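Long-range contacts in delta-aminolevulinic acid dehydratase (Toxoplasma gondii ME49, PDB 3OBK), which catalyses the condensation of two molecules of 5-aminolevulinic acid into porphobilinogen, the pyrrole building block of haem and other tetrapyrroles: residues L46-F51 / K88-F93; V288-S293 / A328-Y333. All blocks are in the same frame, centred on the assembly; numbering follows the deposited sequence.

Interaction 1. Residues L46-F51 / K88-F93; sequences LIYPLF and KAFMLF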
ATOM      1  N   LEU A  46       9.428   4.324 -31.010  1.00 10.70           N
ATOM      2  CA  LEU A  46       9.086   3.144 -31.805  1.00 10.16           C
ATOM      3  C   LEU A  46      10.344   2.373 -32.243  1.00 10.12           C
ATOM      4  O   LEU A  46      11.360   2.971 -32.605  1.00 10.56           O
ATOM      5  CB  LEU A  46       8.268   3.544 -33.038  1.00 10.18           C
ATOM      6  CG  LEU A  46       7.039   4.439 -32.790  1.00 11.27           C
ATOM      7  CD1 LEU A  46       6.301   4.786 -34.083  1.00  7.88           C
ATOM      8  CD2 LEU A  46       6.059   3.828 -31.714  1.00  9.13           C
ATOM      9  N   ILE A  47      10.248   1.044 -32.183  1.00  9.55           N
ATOM     10  CA  ILE A  47      11.264   0.128 -32.648  1.00  9.39           C
ATOM     11  C   ILE A  47      10.723  -0.554 -33.908  1.00  9.73           C
ATOM     12  O   ILE A  47       9.600  -1.081 -33.909  1.00  9.96           O
ATOM     13  CB  ILE A  47      11.567  -0.950 -31.580  1.00  8.59           C
ATOM     14  CG1 ILE A  47      11.939  -0.317 -30.239  1.00  8.59           C
ATOM     15  CG2 ILE A  47      12.673  -1.793 -32.007  1.00  7.55           C
ATOM     16  CD1 ILE A  47      12.045  -1.289 -29.113  1.00  6.79           C
ATOM     17  N   TYR A  48      11.515  -0.569 -34.974  1.00  9.65           N
ATOM     18  CA  TYR A  48      11.060  -1.102 -36.250  1.00  9.86           C
ATOM     19  C   TYR A  48      11.719  -2.453 -36.512  1.00 10.05           C
ATOM     20  O   TYR A  48      12.945  -2.534 -36.638  1.00  9.87           O
ATOM     21  CB  TYR A  48      11.428  -0.104 -37.362  1.00 10.69           C
ATOM     22  CG  TYR A  48      10.877  -0.378 -38.751  1.00 10.56           C
ATOM     23  CD1 TYR A  48       9.689  -1.060 -38.927  1.00 11.65           C
ATOM     24  CD2 TYR A  48      11.524   0.102 -39.885  1.00 11.54           C
ATOM     25  CE1 TYR A  48       9.169  -1.289 -40.186  1.00 13.15           C
ATOM     26  CE2 TYR A  48      10.997  -0.107 -41.173  1.00 13.31           C
ATOM     27  CZ  TYR A  48       9.812  -0.814 -41.301  1.00 14.09           C
ATOM     28  OH  TYR A  48       9.249  -1.097 -42.513  1.00 15.80           O
ATOM     29  N   PRO A  49      10.921  -3.525 -36.591  1.00 10.10           N
ATOM     30  CA  PRO A  49      11.536  -4.825 -36.784  1.00 10.69           C
ATOM     31  C   PRO A  49      11.558  -5.270 -38.245  1.00 10.65           C
ATOM     32  O   PRO A  49      10.530  -5.211 -38.916  1.00 10.30           O
ATOM     33  CB  PRO A  49      10.657  -5.771 -35.932  1.00 10.34           C
ATOM     34  CG  PRO A  49       9.566  -4.934 -35.344  1.00 10.28           C
ATOM     35  CD  PRO A  49       9.517  -3.687 -36.210  1.00 10.86           C
ATOM     36  N   LEU A  50      12.731  -5.707 -38.707  1.00 10.27           N
ATOM     37  CA  LEU A  50      12.930  -6.056 -40.111  1.00 10.82           C
ATOM     38  C   LEU A  50      13.519  -7.451 -40.285  1.00 11.15           C
ATOM     39  O   LEU A  50      14.137  -8.014 -39.368  1.00  9.32           O
ATOM     40  CB  LEU A  50      13.846  -5.048 -40.795  1.00 11.23           C
ATOM     41  CG  LEU A  50      13.360  -3.591 -40.778  1.00 10.79           C
ATOM     42  CD1 LEU A  50      14.488  -2.654 -41.118  1.00  9.44           C
ATOM     43  CD2 LEU A  50      12.148  -3.428 -41.728  1.00 11.07           C
ATOM     44  N   PHE A  51      13.290  -7.984 -41.482  1.00 11.74           N
ATOM     45  CA  PHE A  51      13.732  -9.300 -41.858  1.00 12.69           C
ATOM     46  C   PHE A  51      14.696  -9.177 -42.997  1.00 13.82           C
ATOM     47  O   PHE A  51      14.408  -8.474 -43.985  1.00 13.57           O
ATOM     48  CB  PHE A  51      12.549 -10.124 -42.342  1.00 13.15           C
ATOM     49  CG  PHE A  51      11.497 -10.303 -41.319  1.00 12.89           C
ATOM     50  CD1 PHE A  51      11.639 -11.265 -40.327  1.00 12.86           C
ATOM     51  CD2 PHE A  51      10.380  -9.493 -41.311  1.00 12.87           C
ATOM     52  CE1 PHE A  51      10.655 -11.415 -39.362  1.00 13.04           C
ATOM     53  CE2 PHE A  51       9.408  -9.648 -40.357  1.00 12.33           C
ATOM     54  CZ  PHE A  51       9.540 -10.598 -39.382  1.00 11.71           C
ATOM     55  N   LYS A  88      14.749   5.539 -34.621  1.00 12.83           N
ATOM     56  CA  LYS A  88      16.165   5.374 -34.330  1.00 14.09           C
ATOM     57  C   LYS A  88      16.545   3.934 -34.011  1.00 13.94           C
ATOM     58  O   LYS A  88      17.720   3.576 -34.149  1.00 15.05           O
ATOM     59  CB  LYS A  88      16.605   6.349 -33.210  1.00 14.64           C
ATOM     60  CG  LYS A  88      17.139   7.706 -33.763  1.00 16.11           C
ATOM     61  CD  LYS A  88      16.317   8.890 -33.381  1.00 17.94           C
ATOM     62  CE  LYS A  88      17.072  10.205 -33.604  1.00 18.35           C
ATOM     63  NZ  LYS A  88      17.853  10.676 -32.382  1.00 18.04           N
ATOM     64  N   ALA A  89      15.567   3.093 -33.658  1.00 13.35           N
ATOM     65  CA  ALA A  89      15.857   1.724 -33.192  1.00 12.74           C
ATOM     66  C   ALA A  89      15.270   0.643 -34.076  1.00 12.27           C
ATOM     67  O   ALA A  89      14.086   0.636 -34.367  1.00 12.40           O
ATOM     68  CB  ALA A  89      15.362   1.541 -31.776  1.00 12.18           C
ATOM     69  N   PHE A  90      16.100  -0.319 -34.427  1.00 12.48           N
ATOM     70  CA  PHE A  90      15.759  -1.312 -35.423  1.00 12.96           C
ATOM     71  C   PHE A  90      16.165  -2.677 -34.919  1.00 13.55           C
ATOM     72  O   PHE A  90      17.279  -2.878 -34.435  1.00 14.17           O
ATOM     73  CB  PHE A  90      16.497  -1.030 -36.739  1.00 13.43           C
ATOM     74  CG  PHE A  90      16.250   0.330 -37.289  1.00 12.22           C
ATOM     75  CD1 PHE A  90      15.290   0.525 -38.238  1.00 13.24           C
ATOM     76  CD2 PHE A  90      16.954   1.414 -36.829  1.00 12.14           C
ATOM     77  CE1 PHE A  90      15.051   1.777 -38.736  1.00 13.78           C
ATOM     78  CE2 PHE A  90      16.715   2.664 -37.310  1.00 12.34           C
ATOM     79  CZ  PHE A  90      15.746   2.850 -38.257  1.00 13.05           C
ATOM     80  N   MET A  91      15.261  -3.619 -35.052  1.00 13.96           N
ATOM     81  CA  MET A  91      15.455  -4.958 -34.542  1.00 15.01           C
ATOM     82  C   MET A  91      15.609  -5.809 -35.809  1.00 15.06           C
ATOM     83  O   MET A  91      14.869  -5.608 -36.765  1.00 15.62           O
ATOM     84  CB  MET A  91      14.202  -5.301 -33.719  1.00 15.04           C
ATOM     85  CG  MET A  91      14.241  -6.444 -32.751  1.00 18.29           C
ATOM     86  SD  MET A  91      12.678  -6.481 -31.751  1.00 24.01           S
ATOM     87  CE  MET A  91      13.087  -5.609 -30.236  1.00 17.97           C
ATOM     88  N   LEU A  92      16.570  -6.729 -35.834  1.00 15.55           N
ATOM     89  CA  LEU A  92      16.876  -7.513 -37.041  1.00 16.30           C
ATOM     90  C   LEU A  92      16.738  -9.018 -36.874  1.00 15.91           C
ATOM     91  O   LEU A  92      17.334  -9.622 -35.993  1.00 16.87           O
ATOM     92  CB  LEU A  92      18.307  -7.251 -37.518  1.00 17.04           C
ATOM     93  CG  LEU A  92      18.821  -5.825 -37.572  1.00 17.70           C
ATOM     94  CD1 LEU A  92      20.254  -5.919 -38.024  1.00 20.47           C
ATOM     95  CD2 LEU A  92      17.984  -4.947 -38.504  1.00 17.99           C
ATOM     96  N   PHE A  93      15.991  -9.625 -37.771  1.00 15.67           N
ATOM     97  CA  PHE A  93      15.774 -11.046 -37.751  1.00 15.54           C
ATOM     98  C   PHE A  93      16.295 -11.632 -39.069  1.00 16.16           C
ATOM     99  O   PHE A  93      16.060 -11.064 -40.125  1.00 16.32           O
ATOM    100  CB  PHE A  93      14.285 -11.310 -37.632  1.00 15.21           C
ATOM    101  CG  PHE A  93      13.667 -10.808 -36.364  1.00 14.17           C
ATOM    102  CD1 PHE A  93      13.793 -11.522 -35.183  1.00 14.80           C
ATOM    103  CD2 PHE A  93      12.885  -9.682 -36.367  1.00 12.68           C
ATOM    104  CE1 PHE A  93      13.176 -11.083 -34.028  1.00 12.90           C
ATOM    105  CE2 PHE A  93      12.253  -9.250 -35.234  1.00 12.36           C
ATOM    106  CZ  PHE A  93      12.391  -9.929 -34.068  1.00 12.94           C
TER
HETATM  107  O   HOH W   1      13.357   4.639 -32.321  1.00  2.00           O
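Ala89 O takes one hydrogen bond and one weaker CA-H...O contact from residues 46-51. Tyr48 N donates to it at 2.9 Å, in the carbonyl plane, and Ile47 CA supplies the CA-H...O contact. The parallel pairing then continues. Met91 N reaches Tyr48 O from above the carbonyl plane, whereas Leu50 N and Phe93 N approach Met91 O and Leu50 O nearly head-on. The N-H groups used on this side are those of Tyr48 and Leu50, the residues before and after Pro49. At the start of the pair, water 1 donates to Leu46 O and accepts from Lys88 N.

The side chains fall on two faces. Ile47, Pro49, Phe51, Ala89, Met91 and Phe93 share one. There Pro49 CB meets the edge of the Phe93 ring in plane, at CE2, 3.9 Å away. Phe51 CD1 lies 3.8 Å from Phe93 CB. The two phenyl rings barely overlap, with centroids 5.7 Å apart and planes at 28°. On the other face, Tyr48 CB packs 4.0 Å from Phe90 CD1. Tyr48 CG is anti to the backbone N (chi1 -172°), and from there ring atom CD2 lies beside Phe90 CD1 and CE1. The Tyr48 hydroxyl is hydrogen-bonded to Glu78 of helix 72-84, which covers this face.

Phe93 also touches the bound porphobilinogen. The bonded backbone atoms are satisfied within the sheet or by water, so apolar side chains can pack on both faces of this buried pair.

Interaction 2. Residues V288-S293 / A328-Y333; sequences VAYHVS and AVATYY. With PBG (3-[5-(aminomethyl)-4-(carboxymethyl)-1H-pyrrol-3-yl]propanoic acid), chain L.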
ATOM      1  N   VAL A 288       9.149  -2.312 -22.621  1.00  9.04           N
ATOM      2  CA  VAL A 288       8.949  -2.391 -24.051  1.00  8.71           C
ATOM      3  C   VAL A 288       7.842  -3.367 -24.283  1.00  8.26           C
ATOM      4  O   VAL A 288       7.690  -4.325 -23.549  1.00  8.24           O
ATOM      5  CB  VAL A 288      10.255  -2.854 -24.800  1.00  8.90           C
ATOM      6  CG1 VAL A 288      10.139  -2.618 -26.262  1.00  8.38           C
ATOM      7  CG2 VAL A 288      11.468  -2.108 -24.270  1.00  8.52           C
ATOM      8  N   ALA A 289       7.033  -3.097 -25.291  1.00  8.71           N
ATOM      9  CA  ALA A 289       5.950  -3.993 -25.701  1.00  8.74           C
ATOM     10  C   ALA A 289       6.146  -4.346 -27.183  1.00  8.87           C
ATOM     11  O   ALA A 289       6.708  -3.565 -27.922  1.00  9.46           O
ATOM     12  CB  ALA A 289       4.634  -3.338 -25.458  1.00  8.28           C
ATOM     13  N   TYR A 290       5.714  -5.532 -27.602  1.00  9.12           N
ATOM     14  CA  TYR A 290       5.863  -5.964 -28.986  1.00  9.01           C
ATOM     15  C   TYR A 290       4.480  -6.148 -29.608  1.00  9.21           C
ATOM     16  O   TYR A 290       3.709  -7.022 -29.204  1.00  9.00           O
ATOM     17  CB  TYR A 290       6.625  -7.272 -29.047  1.00  8.74           C
ATOM     18  CG  TYR A 290       7.378  -7.531 -30.334  1.00  8.49           C
ATOM     19  CD1 TYR A 290       6.753  -7.514 -31.575  1.00  8.68           C
ATOM     20  CD2 TYR A 290       8.728  -7.851 -30.301  1.00 10.04           C
ATOM     21  CE1 TYR A 290       7.481  -7.797 -32.767  1.00  8.40           C
ATOM     22  CE2 TYR A 290       9.452  -8.112 -31.462  1.00  9.59           C
ATOM     23  CZ  TYR A 290       8.836  -8.091 -32.681  1.00  8.86           C
ATOM     24  OH  TYR A 290       9.617  -8.373 -33.783  1.00 10.22           O
ATOM     25  N   HIS A 291       4.193  -5.298 -30.594  1.00  8.99           N
ATOM     26  CA  HIS A 291       3.037  -5.413 -31.454  1.00  9.29           C
ATOM     27  C   HIS A 291       3.381  -6.444 -32.537  1.00  9.11           C
ATOM     28  O   HIS A 291       4.024  -6.093 -33.540  1.00 10.18           O
ATOM     29  CB  HIS A 291       2.749  -4.046 -32.066  1.00  9.59           C
ATOM     30  CG  HIS A 291       1.418  -3.931 -32.736  1.00 10.39           C
ATOM     31  ND1 HIS A 291       1.248  -3.246 -33.921  1.00 12.19           N
ATOM     32  CD2 HIS A 291       0.196  -4.394 -32.386  1.00 10.77           C
ATOM     33  CE1 HIS A 291      -0.030  -3.284 -34.264  1.00 12.32           C
ATOM     34  NE2 HIS A 291      -0.691  -3.970 -33.347  1.00 11.14           N
ATOM     35  N   VAL A 292       2.974  -7.696 -32.326  1.00  8.41           N
ATOM     36  CA  VAL A 292       3.548  -8.815 -33.050  1.00  8.42           C
ATOM     37  C   VAL A 292       2.907  -9.056 -34.409  1.00  8.95           C
ATOM     38  O   VAL A 292       1.822  -8.556 -34.701  1.00  8.92           O
ATOM     39  CB  VAL A 292       3.455 -10.122 -32.254  1.00  8.67           C
ATOM     40  CG1 VAL A 292       4.042  -9.951 -30.872  1.00  8.26           C
ATOM     41  CG2 VAL A 292       2.020 -10.633 -32.200  1.00  8.42           C
ATOM     42  N   SER A 293       3.593  -9.863 -35.224  1.00  9.18           N
ATOM     43  CA  SER A 293       3.221 -10.105 -36.603  1.00  9.38           C
ATOM     44  C   SER A 293       1.740 -10.402 -36.772  1.00  9.43           C
ATOM     45  O   SER A 293       1.097  -9.912 -37.677  1.00 10.31           O
ATOM     46  CB  SER A 293       4.028 -11.283 -37.122  1.00 10.10           C
ATOM     47  OG  SER A 293       3.730 -12.478 -36.408  1.00 10.12           O
ATOM     48  N   ALA A 328       8.756   2.006 -24.889  1.00  8.99           N
ATOM     49  CA  ALA A 328       9.007   1.827 -26.335  1.00  9.10           C
ATOM     50  C   ALA A 328       8.084   0.746 -26.816  1.00  9.20           C
ATOM     51  O   ALA A 328       7.714  -0.126 -26.027  1.00  9.57           O
ATOM     52  CB  ALA A 328      10.442   1.426 -26.587  1.00  8.64           C
ATOM     53  N   VAL A 329       7.729   0.777 -28.099  1.00  9.15           N
ATOM     54  CA  VAL A 329       6.896  -0.260 -28.709  1.00  8.99           C
ATOM     55  C   VAL A 329       7.599  -0.788 -29.953  1.00  9.18           C
ATOM     56  O   VAL A 329       7.981  -0.015 -30.799  1.00  9.46           O
ATOM     57  CB  VAL A 329       5.545   0.351 -29.127  1.00  9.34           C
ATOM     58  CG1 VAL A 329       4.631  -0.688 -29.725  1.00  8.96           C
ATOM     59  CG2 VAL A 329       4.877   1.043 -27.898  1.00  9.58           C
ATOM     60  N   ALA A 330       7.800  -2.100 -30.053  1.00  9.09           N
ATOM     61  CA  ALA A 330       8.317  -2.704 -31.277  1.00  9.28           C
ATOM     62  C   ALA A 330       7.110  -2.934 -32.192  1.00  9.73           C
ATOM     63  O   ALA A 330       6.159  -3.603 -31.793  1.00 10.91           O
ATOM     64  CB  ALA A 330       9.042  -4.007 -30.982  1.00  8.41           C
ATOM     65  N   THR A 331       7.103  -2.368 -33.395  1.00  9.79           N
ATOM     66  CA  THR A 331       5.927  -2.544 -34.251  1.00  9.65           C
ATOM     67  C   THR A 331       6.272  -2.489 -35.710  1.00  9.79           C
ATOM     68  O   THR A 331       7.031  -1.639 -36.105  1.00 10.43           O
ATOM     69  CB  THR A 331       4.802  -1.500 -33.934  1.00 10.13           C
ATOM     70  OG1 THR A 331       3.744  -1.609 -34.896  1.00 10.10           O
ATOM     71  CG2 THR A 331       5.356  -0.092 -33.929  1.00  9.07           C
ATOM     72  N   TYR A 332       5.684  -3.384 -36.514  1.00 10.03           N
ATOM     73  CA  TYR A 332       5.920  -3.403 -37.961  1.00  9.87           C
ATOM     74  C   TYR A 332       5.303  -2.163 -38.624  1.00 10.27           C
ATOM     75  O   TYR A 332       5.643  -1.837 -39.768  1.00 11.25           O
ATOM     76  CB  TYR A 332       5.428  -4.724 -38.583  1.00  9.36           C
ATOM     77  CG  TYR A 332       6.105  -5.918 -37.957  1.00  8.96           C
ATOM     78  CD1 TYR A 332       7.394  -6.261 -38.293  1.00  8.98           C
ATOM     79  CD2 TYR A 332       5.468  -6.663 -36.974  1.00  9.12           C
ATOM     80  CE1 TYR A 332       8.013  -7.324 -37.713  1.00  8.87           C
ATOM     81  CE2 TYR A 332       6.071  -7.735 -36.377  1.00  8.70           C
ATOM     82  CZ  TYR A 332       7.360  -8.074 -36.739  1.00  9.41           C
ATOM     83  OH  TYR A 332       7.988  -9.149 -36.125  1.00  8.66           O
ATOM     84  N   TYR A 333       4.445  -1.442 -37.903  1.00 10.20           N
ATOM     85  CA  TYR A 333       3.944  -0.126 -38.369  1.00 10.45           C
ATOM     86  C   TYR A 333       4.833   1.077 -37.995  1.00 10.30           C
ATOM     87  O   TYR A 333       4.435   2.214 -38.182  1.00 10.15           O
ATOM     88  CB  TYR A 333       2.537   0.137 -37.808  1.00 10.44           C
ATOM     89  CG  TYR A 333       1.425  -0.429 -38.629  1.00 10.63           C
ATOM     90  CD1 TYR A 333       1.096   0.108 -39.868  1.00 11.28           C
ATOM     91  CD2 TYR A 333       0.674  -1.476 -38.165  1.00 11.16           C
ATOM     92  CE1 TYR A 333       0.042  -0.418 -40.617  1.00 11.76           C
ATOM     93  CE2 TYR A 333      -0.373  -2.015 -38.915  1.00 10.80           C
ATOM     94  CZ  TYR A 333      -0.687  -1.488 -40.123  1.00 11.45           C
ATOM     95  OH  TYR A 333      -1.736  -2.049 -40.824  1.00 12.70           O
TER
HETATM   96  CHA PBG L 360      11.882 -16.119 -31.747  1.00 19.71           C
HETATM   97  C1A PBG L 360      10.954 -14.980 -32.009  1.00 19.58           C
HETATM   98  C2A PBG L 360       9.599 -15.070 -32.314  1.00 19.49           C
HETATM   99  C3A PBG L 360       9.156 -13.770 -32.469  1.00 16.46           C
HETATM  100  C4A PBG L 360      10.217 -12.936 -32.169  1.00 18.81           C
HETATM  101  NA  PBG L 360      11.299 -13.687 -31.923  1.00 19.44           N
HETATM  102  C5A PBG L 360       8.780 -16.303 -32.616  1.00 21.31           C
HETATM  103  C6A PBG L 360       8.514 -17.215 -31.497  1.00 19.95           C
HETATM  104  O1A PBG L 360       9.266 -17.113 -30.491  1.00 22.89           O
HETATM  105  O2A PBG L 360       7.634 -18.099 -31.604  1.00 16.92           O
HETATM  106  C7A PBG L 360       7.791 -13.373 -32.879  1.00 14.72           C
HETATM  107  C8A PBG L 360       7.595 -11.958 -33.277  1.00 12.13           C
HETATM  108  C9A PBG L 360       6.347 -11.602 -33.972  1.00  9.48           C
HETATM  109  O3A PBG L 360       6.354 -10.581 -34.655  1.00 14.05           O
HETATM  110  O4A PBG L 360       5.405 -12.391 -34.141  1.00  9.26           O
HETATM  111  N1  PBG L 360      12.434 -16.252 -30.438  1.00 18.89           N
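Ala330 CB sits over one face of the Tyr290 ring, 4.0 Å from the centroid and 13° off the normal, a CH-pi contact. At the edge of that ring, in its plane, lies Tyr332 CE2. The Tyr332 ring in turn has Val292 C and the product oxygen PBG O3A at its edge. At the edge of the His291 imidazole, in plane, Thr331 OG1 lies 3.1 Å from His291 ND1, in a hydrogen bond where either could be the donor.

Two hydroxyls are linked in a chain to the product. Tyr290 OH donates to Tyr332 OH at 3.0 Å, and Tyr332 OH donates to PBG O3A at 2.6 Å. Ser293 N is a second donor to PBG O3A, at 2.9 Å, and makes a weak bond to PBG O4A at 3.3 Å. Ser293 OG holds PBG O4A at 2.8 Å. Its chi1 of 63° sets OG between the backbone N and the carbonyl carbon, where hydroxyl and N-H can serve the same propanoate. Val292 is the N-cap of helix 293-305, and that helix start would be expected to suit a carboxylate.

Three backbone bonds join the strands in parallel: Ala289 N to Ala328 O, Ala330 N to Ala289 O, and His291 N to Ala330 O. They are neighbouring strands of the TIM barrel, linked by helices 293-305 and 310-324. Val288, Tyr290, Ala328 and Ala330 share the face inside the barrel, where Val288 and Ala328 touch Ile47 and Tyr290 touches Pro49. His291 and Val329 point the other way, onto helix 310-324.

Thr331 OG1 has a second partner. Tyr333 N donates to Thr331 OG1 at 3.1 Å, closing an ST turn just before helix 334-346.

In the fold
The two contacts lie in one curled sheet, that of the TIM barrel, with centres about 9 Å apart. They come in series along the chain. Interaction 1 joins strands 46-53 and 89-95, and interaction 2 joins strands 287-291 and 328-331. Strand 328-331 is also a parallel neighbour of strand 46-53, so the last barrel strand pairs with the first and the barrel closes. Probable backbone hydrogen bonds, Ile47 N to Val329 O and Thr331 N to Ile47 O, form this seam. Inside the barrel Phe93 packs against Tyr290. Phe93 of interaction 1 and Tyr290, Val292, Ser293 and Tyr332 of interaction 2 belong to the porphobilinogen pocket, where Lys213, Arg223, Ser183 and Asp146 also hydrogen-bond to the product.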